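Putative DNA-binding protein (Salmonella choleraesuis, PDB 2HX0) probably binds DNA, as a magnesium-binding trimer of the plants and prokaryotes conserved (PCC) domain family. Local coordinates at residues V96-P99 and Y100-L104. The protein carries 2 engineered substitutions. Sequence-based numbering, arbitrary orientation.
Sequences VSDP and YGVML. Engineered in segment 100-104: V102 (natural residue Ala).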
loop_
_atom_site.group_PDB
_atom_site.type_symbol
_atom_site.label_atom_id
_atom_site.label_comp_id
_atom_site.label_asym_id
_atom_site.label_seq_id
_atom_site.Cartn_x
_atom_site.Cartn_y
_atom_site.Cartn_z
ATOM N N VAL A 96 10.419 -4.144 5.377
ATOM C CA VAL A 96 10.410 -5.536 5.820
ATOM C C VAL A 96 10.394 -5.600 7.344
ATOM O O VAL A 96 10.830 -4.662 8.013
ATOM C CB VAL A 96 11.660 -6.312 5.322
ATOM C CG1 VAL A 96 11.644 -6.425 3.806
ATOM C CG2 VAL A 96 12.927 -5.616 5.794
ATOM N N SER A 97 9.872 -6.696 7.886
ATOM C CA SER A 97 9.831 -6.892 9.335
ATOM C C SER A 97 10.637 -8.139 9.680
ATOM O O SER A 97 10.721 -9.072 8.878
ATOM C CB SER A 97 8.385 -7.040 9.825
ATOM O OG SER A 97 7.745 -8.160 9.233
ATOM N N ASP A 98 11.237 -8.160 10.867
ATOM C CA ASP A 98 12.042 -9.312 11.267
ATOM C C ASP A 98 11.347 -10.182 12.321
ATOM O O ASP A 98 10.212 -9.910 12.704
ATOM C CB ASP A 98 13.423 -8.852 11.759
ATOM C CG ASP A 98 13.367 -8.076 13.061
ATOM O OD1 ASP A 98 12.364 -8.172 13.798
ATOM O OD2 ASP A 98 14.359 -7.376 13.352
ATOM N N PRO A 99 12.022 -11.243 12.805
ATOM C CA PRO A 99 11.457 -12.151 13.814
ATOM C C PRO A 99 10.982 -11.512 15.120
ATOM O O PRO A 99 10.342 -12.176 15.936
ATOM C CB PRO A 99 12.589 -13.151 14.045
ATOM C CG PRO A 99 13.254 -13.204 12.706
ATOM C CD PRO A 99 13.321 -11.750 12.328
ATOM N N TYR A 100 11.292 -10.232 15.317
ATOM C CA TYR A 100 10.887 -9.523 16.524
ATOM C C TYR A 100 9.874 -8.432 16.215
ATOM O O TYR A 100 9.469 -7.680 17.100
ATOM C CB TYR A 100 12.110 -8.921 17.211
ATOM C CG TYR A 100 13.099 -9.968 17.650
ATOM C CD1 TYR A 100 12.872 -10.733 18.793
ATOM C CD2 TYR A 100 14.243 -10.223 16.906
ATOM C CE1 TYR A 100 13.768 -11.735 19.184
ATOM C CE2 TYR A 100 15.143 -11.221 17.287
ATOM C CZ TYR A 100 14.899 -11.969 18.423
ATOM O OH TYR A 100 15.784 -12.956 18.797
ATOM N N GLY A 101 9.464 -8.357 14.951
ATOM C CA GLY A 101 8.488 -7.359 14.545
ATOM C C GLY A 101 9.103 -6.033 14.149
ATOM O O GLY A 101 8.401 -5.139 13.676
ATOM N N VAL A 102 10.412 -5.900 14.346
ATOM C CA VAL A 102 11.117 -4.667 14.007
ATOM C C VAL A 102 11.149 -4.472 12.501
ATOM O O VAL A 102 11.362 -5.418 11.749
ATOM C CB VAL A 102 12.563 -4.692 14.536
ATOM C CG1 VAL A 102 13.280 -3.409 14.156
ATOM C CG2 VAL A 102 12.553 -4.877 16.041
HETATM N N MSE A 103 10.947 -3.236 12.060
HETATM C CA MSE A 103 10.940 -2.966 10.635
HETATM C C MSE A 103 12.099 -2.127 10.131
HETATM O O MSE A 103 12.721 -1.374 10.882
HETATM C CB MSE A 103 9.607 -2.323 10.248
HETATM C CG MSE A 103 8.445 -3.309 10.274
HETATM SE SE MSE A 103 6.748 -2.467 10.026
HETATM C CE MSE A 103 6.948 -1.896 8.189
ATOM N N LEU A 104 12.396 -2.297 8.847
ATOM C CA LEU A 104 13.460 -1.569 8.170
ATOM C C LEU A 104 12.888 -1.139 6.833
ATOM O O LEU A 104 12.173 -1.906 6.187
ATOM C CB LEU A 104 14.672 -2.468 7.920
ATOM C CG LEU A 104 15.637 -2.743 9.073
ATOM C CD1 LEU A 104 16.636 -3.810 8.650
ATOM C CD2 LEU A 104 16.350 -1.457 9.455
HETATM O O HOH W 1 13.390 -5.637 9.787
#
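D98 OD1 is gripped by two backbone N-H groups of the residues that follow it: Y100 N at 2.8 Å, coming from above the carboxylate plane, and, more weakly, V102 N at 3.0 Å. The D98 chi1 of 68° folds its carboxylate over the turn. Aspartate suits this place because its short chain lets an acceptor reach the N-H groups of Y100 and V102. OD2 of D98 lies 3.4 Å from CB of V102, an engineered residue whose side chain lies alongside. D98 to G101 form a type I beta turn, closed by G101 N to D98 O at 2.8 Å. P99, with phi fixed near -56° by its ring, fits the second position of the turn. D98 N also bonds V102 O (2.9 Å), making a type I turn with a G1 bulge, a 3:5 hairpin joining strands 89-97 and 103-108 of the PCC domain; the bulge needs phi 88° at G101, where a CB would press against the preceding carbonyl. V96 and L104 make the hydrogen-bonded pair, V96 N to L104 O at 3.0 Å being matched by the reverse bond, while V96 CG2 meets L104 CB on one face. A water donates to V102 O and, by a longer bond, to V96 O. On the other face S97 CB packs against CG of M103, a selenomethionine, at 3.8 Å; small serine fits between I79 and the second subunit, its OG weakly bonded to G105 O there.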